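Local coordinates for CdnC (Chryseobacterium gregarium DSM 19109, PDB 7MGV), which probably uses ATP to install omega-ester macrocycles in the core of a ribosomally made precursor peptide, as an ATP-grasp ligase, at residues P163-F177 and L216-I230. Sequence-based numbering, arbitrary orientation.
Sequences PATCVTNNPEEAKRF and LDTLLYCPMQFQKKI. With ADP (adenosine-5'-diphosphate), chain F.
The adenine amino group N6 of ADP is gripped by two acceptors of 216-230, Gln227 OE1 and Lys228 O, each 2.9 Å away, while Pro163 CG of 163-177 packs 3.6 Å from the same N6. Ile230 N adds a nearly straight bond (166°) to ADP N1 at 2.7 Å. The Gln227 amide joins the nucleotide to the neighbouring strand: OE1 takes the adenine N-H and a bond from Lys187, and NE2 gives a weak one to Thr165 OG1 (3.3 Å). Thr165 OG1 in turn donates to Pro163 O from above the carbonyl plane; being anti to its carbonyl carbon (chi1 -53°), it lies beside the Gln227 chain. A leucine in place of this glutamine would probably leave adenine N6 with one acceptor fewer, and Lys187 and Thr165 OG1 without their amide partner. Behind the pocket, paired bonds between Cys166 and Phe226 and between Thr168 and Met224 zip the antiparallel strands together. On the face carrying Phe226, Ala174 CB of helix 171-177 makes an off-centre CH-pi contact with the Phe226 ring, 4.2 Å from its centroid, and also meets Leu219 CD2 at 3.6 Å. Phe177 CE1 touches Phe226 CB at 4.0 Å. Strand 165-168 continues the sheet into the second subunit. Helix-backed antiparallel sheet, with a strand running out into an adenine-binding segment, is characteristic of the nucleotide site of the ATP-grasp fold.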
ATOM      1  N   PRO A 163      -2.050 -15.031  20.764  1.00 40.64           N
ATOM      2  CA  PRO A 163      -2.586 -16.392  20.698  1.00 27.93           C
ATOM      3  C   PRO A 163      -1.811 -17.232  19.699  1.00 35.40           C
ATOM      4  O   PRO A 163      -1.186 -16.717  18.769  1.00 34.87           O
ATOM      5  CB  PRO A 163      -4.036 -16.191  20.237  1.00 33.56           C
ATOM      6  CG  PRO A 163      -4.308 -14.727  20.376  1.00 31.60           C
ATOM      7  CD  PRO A 163      -2.995 -14.042  20.221  1.00 35.88           C
ATOM      8  N   ALA A 164      -1.836 -18.545  19.916  1.00 40.77           N
ATOM      9  CA  ALA A 164      -1.368 -19.459  18.886  1.00 33.19           C
ATOM     10  C   ALA A 164      -2.113 -19.172  17.590  1.00 38.94           C
ATOM     11  O   ALA A 164      -3.330 -18.981  17.589  1.00 33.10           O
ATOM     12  CB  ALA A 164      -1.576 -20.912  19.320  1.00 33.83           C
ATOM     13  N   THR A 165      -1.373 -19.122  16.484  1.00 34.52           N
ATOM     14  CA  THR A 165      -1.928 -18.641  15.228  1.00 31.52           C
ATOM     15  C   THR A 165      -1.430 -19.504  14.078  1.00 38.10           C
ATOM     16  O   THR A 165      -0.280 -19.954  14.077  1.00 39.58           O
ATOM     17  CB  THR A 165      -1.559 -17.170  14.987  1.00 38.76           C
ATOM     18  OG1 THR A 165      -1.929 -16.393  16.130  1.00 33.34           O
ATOM     19  CG2 THR A 165      -2.283 -16.619  13.766  1.00 32.71           C
ATOM     20  N   CYS A 166      -2.309 -19.736  13.103  1.00 32.31           N
ATOM     21  CA  CYS A 166      -1.964 -20.457  11.880  1.00 36.50           C
ATOM     22  C   CYS A 166      -2.719 -19.803  10.730  1.00 36.00           C
ATOM     23  O   CYS A 166      -3.934 -19.978  10.607  1.00 37.75           O
ATOM     24  CB  CYS A 166      -2.307 -21.947  11.985  1.00 34.15           C
ATOM     25  SG  CYS A 166      -1.929 -22.908  10.490  1.00 33.89           S
ATOM     26  N   VAL A 167      -2.017 -19.030   9.908  1.00 28.92           N
ATOM     27  CA  VAL A 167      -2.593 -18.475   8.688  1.00 27.14           C
ATOM     28  C   VAL A 167      -2.257 -19.425   7.549  1.00 31.10           C
ATOM     29  O   VAL A 167      -1.080 -19.629   7.230  1.00 30.70           O
ATOM     30  CB  VAL A 167      -2.056 -17.064   8.409  1.00 24.83           C
ATOM     31  CG1 VAL A 167      -2.765 -16.458   7.210  1.00 33.15           C
ATOM     32  CG2 VAL A 167      -2.217 -16.176   9.638  1.00 25.96           C
ATOM     33  N   THR A 168      -3.279 -20.018   6.935  1.00 28.92           N
ATOM     34  CA  THR A 168      -2.959 -21.098   6.010  1.00 28.18           C
ATOM     35  C   THR A 168      -4.054 -21.297   4.973  1.00 34.02           C
ATOM     36  O   THR A 168      -5.207 -20.893   5.156  1.00 36.61           O
ATOM     37  CB  THR A 168      -2.707 -22.411   6.760  1.00 37.65           C
ATOM     38  OG1 THR A 168      -2.152 -23.375   5.858  1.00 37.95           O
ATOM     39  CG2 THR A 168      -4.004 -22.958   7.346  1.00 34.29           C
ATOM     40  N   ASN A 169      -3.649 -21.921   3.865  1.00 30.48           N
ATOM     41  CA  ASN A 169      -4.551 -22.514   2.888  1.00 30.87           C
ATOM     42  C   ASN A 169      -4.344 -24.021   2.799  1.00 37.94           C
ATOM     43  O   ASN A 169      -4.817 -24.649   1.844  1.00 32.88           O
ATOM     44  CB  ASN A 169      -4.350 -21.874   1.510  1.00 31.22           C
ATOM     45  CG  ASN A 169      -3.057 -22.313   0.849  1.00 33.26           C
ATOM     46  OD1 ASN A 169      -2.001 -22.325   1.477  1.00 34.05           O
ATOM     47  ND2 ASN A 169      -3.136 -22.685  -0.425  1.00 30.71           N
ATOM     48  N   ASN A 170      -3.647 -24.612   3.772  1.00 34.53           N
ATOM     49  CA  ASN A 170      -3.319 -26.028   3.773  1.00 36.98           C
ATOM     50  C   ASN A 170      -4.302 -26.762   4.672  1.00 38.55           C
ATOM     51  O   ASN A 170      -4.247 -26.587   5.898  1.00 38.15           O
ATOM     52  CB  ASN A 170      -1.884 -26.235   4.261  1.00 39.53           C
ATOM     53  CG  ASN A 170      -1.384 -27.658   4.057  1.00 41.70           C
ATOM     54  OD1 ASN A 170      -2.158 -28.616   4.063  1.00 40.03           O
ATOM     55  ND2 ASN A 170      -0.076 -27.797   3.881  1.00 35.44           N
ATOM     56  N   PRO A 171      -5.205 -27.582   4.126  1.00 44.06           N
ATOM     57  CA  PRO A 171      -6.178 -28.275   4.990  1.00 41.82           C
ATOM     58  C   PRO A 171      -5.537 -29.145   6.058  1.00 40.03           C
ATOM     59  O   PRO A 171      -6.011 -29.164   7.200  1.00 45.36           O
ATOM     60  CB  PRO A 171      -6.997 -29.109   3.993  1.00 40.44           C
ATOM     61  CG  PRO A 171      -6.820 -28.425   2.677  1.00 46.10           C
ATOM     62  CD  PRO A 171      -5.432 -27.855   2.696  1.00 45.28           C
ATOM     63  N   GLU A 172      -4.463 -29.861   5.722  1.00 35.27           N
ATOM     64  CA  GLU A 172      -3.829 -30.741   6.701  1.00 46.62           C
ATOM     65  C   GLU A 172      -3.154 -29.942   7.811  1.00 48.05           C
ATOM     66  O   GLU A 172      -3.222 -30.323   8.986  1.00 55.05           O
ATOM     67  CB  GLU A 172      -2.822 -31.656   6.008  1.00 53.00           C
ATOM     68  CG  GLU A 172      -2.160 -32.659   6.935  1.00 69.24           C
ATOM     69  CD  GLU A 172      -0.886 -33.236   6.353  1.00 78.39           C
ATOM     70  OE1 GLU A 172      -0.938 -33.784   5.232  1.00 79.91           O
ATOM     71  OE2 GLU A 172       0.167 -33.140   7.017  1.00 78.10           O
ATOM     72  N   GLU A 173      -2.500 -28.833   7.460  1.00 48.62           N
ATOM     73  CA  GLU A 173      -1.875 -27.987   8.472  1.00 47.23           C
ATOM     74  C   GLU A 173      -2.919 -27.424   9.427  1.00 48.90           C
ATOM     75  O   GLU A 173      -2.735 -27.438  10.652  1.00 43.40           O
ATOM     76  CB  GLU A 173      -1.095 -26.858   7.797  1.00 45.99           C
ATOM     77  CG  GLU A 173      -0.068 -26.188   8.687  1.00 51.66           C
ATOM     78  CD  GLU A 173       1.203 -27.000   8.816  1.00 54.10           C
ATOM     79  OE1 GLU A 173       1.733 -27.444   7.777  1.00 58.71           O
ATOM     80  OE2 GLU A 173       1.672 -27.196   9.957  1.00 63.36           O
ATOM     81  N   ALA A 174      -4.027 -26.921   8.877  1.00 43.14           N
ATOM     82  CA  ALA A 174      -5.096 -26.391   9.716  1.00 47.06           C
ATOM     83  C   ALA A 174      -5.686 -27.475  10.607  1.00 48.07           C
ATOM     84  O   ALA A 174      -5.960 -27.232  11.786  1.00 42.78           O
ATOM     85  CB  ALA A 174      -6.183 -25.760   8.849  1.00 36.73           C
ATOM     86  N   LYS A 175      -5.893 -28.677  10.063  1.00 47.12           N
ATOM     87  CA  LYS A 175      -6.462 -29.753  10.868  1.00 42.92           C
ATOM     88  C   LYS A 175      -5.525 -30.146  12.002  1.00 43.08           C
ATOM     89  O   LYS A 175      -5.970 -30.369  13.134  1.00 43.80           O
ATOM     90  CB  LYS A 175      -6.780 -30.963   9.991  1.00 47.79           C
ATOM     91  CG  LYS A 175      -7.587 -32.032  10.709  1.00 51.44           C
ATOM     92  CD  LYS A 175      -8.017 -33.141   9.769  1.00 48.31           C
ATOM     93  CE  LYS A 175      -8.919 -34.137  10.484  1.00 58.17           C
ATOM     94  NZ  LYS A 175      -9.142 -35.367   9.678  1.00 60.90           N
ATOM     95  N   ARG A 176      -4.226 -30.243  11.714  1.00 41.68           N
ATOM     96  CA  ARG A 176      -3.248 -30.532  12.756  1.00 48.48           C
ATOM     97  C   ARG A 176      -3.272 -29.457  13.838  1.00 38.98           C
ATOM     98  O   ARG A 176      -3.284 -29.763  15.035  1.00 50.45           O
ATOM     99  CB  ARG A 176      -1.859 -30.655  12.128  1.00 52.38           C
ATOM    100  CG  ARG A 176      -0.699 -30.609  13.102  1.00 52.30           C
ATOM    101  CD  ARG A 176       0.626 -30.750  12.364  1.00 57.03           C
ATOM    102  NE  ARG A 176       0.804 -32.090  11.812  1.00 77.37           N
ATOM    103  CZ  ARG A 176       0.570 -32.419  10.545  1.00 82.87           C
ATOM    104  NH1 ARG A 176       0.144 -31.504   9.684  1.00 73.05           N
ATOM    105  NH2 ARG A 176       0.759 -33.666  10.138  1.00 75.49           N
ATOM    106  N   PHE A 177      -3.310 -28.187  13.426  1.00 40.75           N
ATOM    107  CA  PHE A 177      -3.366 -27.087  14.386  1.00 38.55           C
ATOM    108  C   PHE A 177      -4.618 -27.168  15.253  1.00 42.02           C
ATOM    109  O   PHE A 177      -4.556 -26.964  16.473  1.00 42.36           O
ATOM    110  CB  PHE A 177      -3.309 -25.755  13.633  1.00 35.07           C
ATOM    111  CG  PHE A 177      -3.348 -24.543  14.518  1.00 37.60           C
ATOM    112  CD1 PHE A 177      -4.554 -23.941  14.844  1.00 34.36           C
ATOM    113  CD2 PHE A 177      -2.176 -23.990  15.005  1.00 40.50           C
ATOM    114  CE1 PHE A 177      -4.590 -22.821  15.654  1.00 33.26           C
ATOM    115  CE2 PHE A 177      -2.205 -22.868  15.813  1.00 35.05           C
ATOM    116  CZ  PHE A 177      -3.414 -22.284  16.137  1.00 34.66           C
ATOM    117  N   LEU A 216     -13.019 -28.487   5.813  1.00 54.20           N
ATOM    118  CA  LEU A 216     -11.650 -27.989   5.878  1.00 56.65           C
ATOM    119  C   LEU A 216     -10.927 -28.132   4.546  1.00 50.94           C
ATOM    120  O   LEU A 216      -9.976 -27.388   4.278  1.00 51.94           O
ATOM    121  CB  LEU A 216     -10.878 -28.718   6.978  1.00 52.39           C
ATOM    122  CG  LEU A 216      -9.826 -27.892   7.719  1.00 53.04           C
ATOM    123  CD1 LEU A 216     -10.349 -26.498   8.031  1.00 43.89           C
ATOM    124  CD2 LEU A 216      -9.397 -28.600   8.990  1.00 53.22           C
ATOM    125  N   ASP A 217     -11.354 -29.073   3.702  1.00 50.21           N
ATOM    126  CA  ASP A 217     -10.691 -29.276   2.420  1.00 53.59           C
ATOM    127  C   ASP A 217     -10.878 -28.098   1.472  1.00 48.01           C
ATOM    128  O   ASP A 217     -10.059 -27.913   0.566  1.00 53.37           O
ATOM    129  CB  ASP A 217     -11.198 -30.561   1.762  1.00 50.41           C
ATOM    130  CG  ASP A 217     -10.736 -31.810   2.491  1.00 69.41           C
ATOM    131  OD1 ASP A 217      -9.587 -31.823   2.982  1.00 65.54           O
ATOM    132  OD2 ASP A 217     -11.520 -32.779   2.572  1.00 74.80           O
ATOM    133  N   THR A 218     -11.928 -27.296   1.662  1.00 46.12           N
ATOM    134  CA  THR A 218     -12.147 -26.128   0.818  1.00 46.52           C
ATOM    135  C   THR A 218     -11.143 -25.015   1.082  1.00 44.73           C
ATOM    136  O   THR A 218     -11.096 -24.052   0.308  1.00 41.28           O
ATOM    137  CB  THR A 218     -13.566 -25.593   1.013  1.00 43.15           C
ATOM    138  OG1 THR A 218     -13.687 -25.022   2.321  1.00 47.15           O
ATOM    139  CG2 THR A 218     -14.583 -26.716   0.857  1.00 43.87           C
ATOM    140  N   LEU A 219     -10.345 -25.125   2.148  1.00 46.90           N
ATOM    141  CA  LEU A 219      -9.301 -24.146   2.436  1.00 45.98           C
ATOM    142  C   LEU A 219      -8.330 -23.972   1.275  1.00 43.40           C
ATOM    143  O   LEU A 219      -7.609 -22.969   1.224  1.00 45.34           O
ATOM    144  CB  LEU A 219      -8.536 -24.575   3.690  1.00 35.88           C
ATOM    145  CG  LEU A 219      -8.032 -23.513   4.666  1.00 37.46           C
ATOM    146  CD1 LEU A 219      -9.073 -22.441   4.899  1.00 34.99           C
ATOM    147  CD2 LEU A 219      -7.650 -24.176   5.974  1.00 42.39           C
ATOM    148  N   LEU A 220      -8.296 -24.931   0.346  1.00 47.04           N
ATOM    149  CA  LEU A 220      -7.392 -24.856  -0.795  1.00 48.90           C
ATOM    150  C   LEU A 220      -7.645 -23.619  -1.651  1.00 41.40           C
ATOM    151  O   LEU A 220      -6.707 -23.078  -2.249  1.00 43.23           O
ATOM    152  CB  LEU A 220      -7.533 -26.130  -1.632  1.00 51.96           C
ATOM    153  CG  LEU A 220      -7.021 -26.160  -3.071  1.00 51.59           C
ATOM    154  CD1 LEU A 220      -5.547 -26.531  -3.109  1.00 57.08           C
ATOM    155  CD2 LEU A 220      -7.847 -27.134  -3.895  1.00 54.83           C
ATOM    156  N   TYR A 221      -8.891 -23.149  -1.716  1.00 40.42           N
ATOM    157  CA  TYR A 221      -9.250 -22.068  -2.627  1.00 39.41           C
ATOM    158  C   TYR A 221      -9.088 -20.679  -2.024  1.00 41.23           C
ATOM    159  O   TYR A 221      -9.073 -19.697  -2.775  1.00 36.87           O
ATOM    160  CB  TYR A 221     -10.691 -22.250  -3.109  1.00 37.84           C
ATOM    161  CG  TYR A 221     -10.956 -23.633  -3.651  1.00 47.97           C
ATOM    162  CD1 TYR A 221     -10.358 -24.062  -4.827  1.00 52.44           C
ATOM    163  CD2 TYR A 221     -11.785 -24.520  -2.976  1.00 50.06           C
ATOM    164  CE1 TYR A 221     -10.585 -25.328  -5.324  1.00 58.82           C
ATOM    165  CE2 TYR A 221     -12.016 -25.788  -3.462  1.00 52.78           C
ATOM    166  CZ  TYR A 221     -11.414 -26.187  -4.638  1.00 59.75           C
ATOM    167  OH  TYR A 221     -11.643 -27.451  -5.130  1.00 64.35           O
ATOM    168  N   CYS A 222      -8.972 -20.570  -0.699  1.00 37.30           N
ATOM    169  CA  CYS A 222      -8.773 -19.278  -0.052  1.00 32.66           C
ATOM    170  C   CYS A 222      -8.322 -19.495   1.388  1.00 38.05           C
ATOM    171  O   CYS A 222      -8.939 -20.280   2.118  1.00 39.87           O
ATOM    172  CB  CYS A 222     -10.054 -18.439  -0.096  1.00 31.26           C
ATOM    173  SG  CYS A 222     -10.077 -17.030   1.046  1.00 38.37           S
ATOM    174  N   PRO A 223      -7.265 -18.820   1.834  1.00 37.52           N
ATOM    175  CA  PRO A 223      -6.735 -19.079   3.178  1.00 34.34           C
ATOM    176  C   PRO A 223      -7.649 -18.537   4.267  1.00 33.74           C
ATOM    177  O   PRO A 223      -8.622 -17.821   4.024  1.00 30.32           O
ATOM    178  CB  PRO A 223      -5.390 -18.351   3.172  1.00 26.10           C
ATOM    179  CG  PRO A 223      -5.592 -17.237   2.213  1.00 33.08           C
ATOM    180  CD  PRO A 223      -6.497 -17.777   1.136  1.00 31.63           C
ATOM    181  N   MET A 224      -7.303 -18.901   5.499  1.00 30.71           N
ATOM    182  CA  MET A 224      -8.008 -18.445   6.687  1.00 34.04           C
ATOM    183  C   MET A 224      -6.998 -18.343   7.822  1.00 32.14           C
ATOM    184  O   MET A 224      -5.935 -18.977   7.788  1.00 30.35           O
ATOM    185  CB  MET A 224      -9.164 -19.390   7.049  1.00 36.97           C
ATOM    186  CG  MET A 224     -10.059 -18.896   8.177  1.00 41.57           C
ATOM    187  SD  MET A 224     -11.373 -17.806   7.604  1.00 48.95           S
ATOM    188  CE  MET A 224     -12.803 -18.823   7.934  1.00 45.27           C
ATOM    189  N   GLN A 225      -7.332 -17.527   8.829  1.00 30.81           N
ATOM    190  CA  GLN A 225      -6.482 -17.298   9.988  1.00 35.89           C
ATOM    191  C   GLN A 225      -7.106 -18.016  11.179  1.00 34.49           C
ATOM    192  O   GLN A 225      -8.158 -17.602  11.678  1.00 38.61           O
ATOM    193  CB  GLN A 225      -6.342 -15.801  10.246  1.00 30.86           C
ATOM    194  CG  GLN A 225      -5.447 -15.420  11.406  1.00 39.33           C
ATOM    195  CD  GLN A 225      -5.260 -13.917  11.510  1.00 47.41           C
ATOM    196  OE1 GLN A 225      -5.790 -13.157  10.699  1.00 41.50           O
ATOM    197  NE2 GLN A 225      -4.504 -13.481  12.510  1.00 43.26           N
ATOM    198  N   PHE A 226      -6.474 -19.096  11.624  1.00 35.24           N
ATOM    199  CA  PHE A 226      -6.917 -19.851  12.784  1.00 33.98           C
ATOM    200  C   PHE A 226      -6.152 -19.396  14.018  1.00 35.41           C
ATOM    201  O   PHE A 226      -4.968 -19.060  13.948  1.00 42.67           O
ATOM    202  CB  PHE A 226      -6.713 -21.352  12.569  1.00 31.61           C
ATOM    203  CG  PHE A 226      -7.503 -21.909  11.423  1.00 34.57           C
ATOM    204  CD1 PHE A 226      -7.004 -21.856  10.131  1.00 33.14           C
ATOM    205  CD2 PHE A 226      -8.744 -22.484  11.634  1.00 34.84           C
ATOM    206  CE1 PHE A 226      -7.729 -22.367   9.074  1.00 32.33           C
ATOM    207  CE2 PHE A 226      -9.474 -22.998  10.579  1.00 39.24           C
ATOM    208  CZ  PHE A 226      -8.964 -22.939   9.298  1.00 36.35           C
ATOM    209  N   GLN A 227      -6.838 -19.391  15.157  1.00 34.94           N
ATOM    210  CA  GLN A 227      -6.225 -18.927  16.391  1.00 33.13           C
ATOM    211  C   GLN A 227      -6.778 -19.712  17.567  1.00 42.91           C
ATOM    212  O   GLN A 227      -7.963 -20.051  17.593  1.00 45.60           O
ATOM    213  CB  GLN A 227      -6.469 -17.430  16.611  1.00 31.93           C
ATOM    214  CG  GLN A 227      -5.281 -16.554  16.276  1.00 37.65           C
ATOM    215  CD  GLN A 227      -5.519 -15.103  16.633  1.00 42.75           C
ATOM    216  OE1 GLN A 227      -6.615 -14.726  17.050  1.00 42.52           O
ATOM    217  NE2 GLN A 227      -4.492 -14.278  16.470  1.00 38.47           N
ATOM    218  N   LYS A 228      -5.914 -19.997  18.536  1.00 38.42           N
ATOM    219  CA  LYS A 228      -6.380 -20.549  19.800  1.00 44.08           C
ATOM    220  C   LYS A 228      -7.379 -19.592  20.432  1.00 42.13           C
ATOM    221  O   LYS A 228      -7.139 -18.382  20.503  1.00 36.81           O
ATOM    222  CB  LYS A 228      -5.201 -20.791  20.742  1.00 45.48           C
ATOM    223  CG  LYS A 228      -5.606 -21.187  22.155  1.00 46.39           C
ATOM    224  CD  LYS A 228      -5.258 -22.640  22.447  1.00 51.23           C
ATOM    225  CE  LYS A 228      -5.811 -23.082  23.793  1.00 48.49           C
ATOM    226  NZ  LYS A 228      -7.299 -23.103  23.794  1.00 52.88           N
ATOM    227  N   LYS A 229      -8.514 -20.127  20.873  1.00 41.71           N
ATOM    228  CA  LYS A 229      -9.545 -19.295  21.479  1.00 39.41           C
ATOM    229  C   LYS A 229      -9.114 -18.892  22.881  1.00 40.07           C
ATOM    230  O   LYS A 229      -8.911 -19.750  23.748  1.00 41.96           O
ATOM    231  CB  LYS A 229     -10.887 -20.022  21.523  1.00 39.44           C
ATOM    232  CG  LYS A 229     -12.021 -19.136  22.025  1.00 44.16           C
ATOM    233  CD  LYS A 229     -13.338 -19.886  22.125  1.00 51.91           C
ATOM    234  CE  LYS A 229     -13.659 -20.240  23.567  1.00 66.26           C
ATOM    235  NZ  LYS A 229     -14.813 -19.454  24.080  1.00 77.27           N
ATOM    236  N   ILE A 230      -8.969 -17.591  23.100  1.00 37.29           N
ATOM    237  CA  ILE A 230      -8.681 -17.050  24.421  1.00 42.19           C
ATOM    238  C   ILE A 230     -10.006 -16.830  25.138  1.00 46.17           C
ATOM    239  O   ILE A 230     -10.866 -16.088  24.653  1.00 49.66           O
ATOM    240  CB  ILE A 230      -7.883 -15.740  24.325  1.00 47.23           C
ATOM    241  CG1 ILE A 230      -6.742 -15.877  23.315  1.00 43.93           C
ATOM    242  CG2 ILE A 230      -7.342 -15.344  25.690  1.00 42.76           C
ATOM    243  CD1 ILE A 230      -5.766 -16.992  23.636  1.00 32.87           C
TER
HETATM  244  PB  ADP F 401     -16.857  -7.273  15.476  1.00131.70           P
HETATM  245  O1B ADP F 401     -15.362  -7.109  15.615  1.00106.18           O
HETATM  246  O2B ADP F 401     -17.441  -6.592  14.262  1.00128.67           O
HETATM  247  O3B ADP F 401     -17.626  -7.067  16.760  1.00105.59           O
HETATM  248  PA  ADP F 401     -15.795  -9.683  14.580  1.00 93.74           P
HETATM  249  O1A ADP F 401     -15.040  -8.847  13.573  1.00 89.18           O
HETATM  250  O2A ADP F 401     -16.265 -11.076  14.235  1.00 51.67           O
HETATM  251  O3A ADP F 401     -17.031  -8.844  15.176  1.00108.34           O
HETATM  252  O5' ADP F 401     -14.901  -9.766  15.910  1.00 77.83           O
HETATM  253  C5' ADP F 401     -14.026 -10.857  16.146  1.00 68.87           C
HETATM  254  C4' ADP F 401     -14.214 -11.268  17.598  1.00 65.65           C
HETATM  255  O4' ADP F 401     -13.515 -12.485  17.851  1.00 56.66           O
HETATM  256  C3' ADP F 401     -13.689 -10.215  18.560  1.00 65.97           C
HETATM  257  O3' ADP F 401     -14.766  -9.705  19.351  1.00 73.37           O
HETATM  258  C2' ADP F 401     -12.699 -10.934  19.451  1.00 53.87           C
HETATM  259  O2' ADP F 401     -13.017 -10.707  20.826  1.00 61.14           O
HETATM  260  C1' ADP F 401     -12.844 -12.406  19.105  1.00 52.56           C
HETATM  261  N9  ADP F 401     -11.510 -13.032  18.984  1.00 54.58           N
HETATM  262  C8  ADP F 401     -10.553 -12.694  18.098  1.00 47.70           C
HETATM  263  N7  ADP F 401      -9.448 -13.464  18.259  1.00 49.84           N
HETATM  264  C5  ADP F 401      -9.698 -14.316  19.272  1.00 48.55           C
HETATM  265  C6  ADP F 401      -8.962 -15.399  19.960  1.00 36.63           C
HETATM  266  N6  ADP F 401      -7.702 -15.734  19.589  1.00 40.47           N
HETATM  267  N1  ADP F 401      -9.591 -16.039  20.972  1.00 47.72           N
HETATM  268  C2  ADP F 401     -10.843 -15.717  21.353  1.00 45.73           C
HETATM  269  N3  ADP F 401     -11.570 -14.747  20.773  1.00 39.54           N
HETATM  270  C4  ADP F 401     -11.057 -14.025  19.748  1.00 49.82           C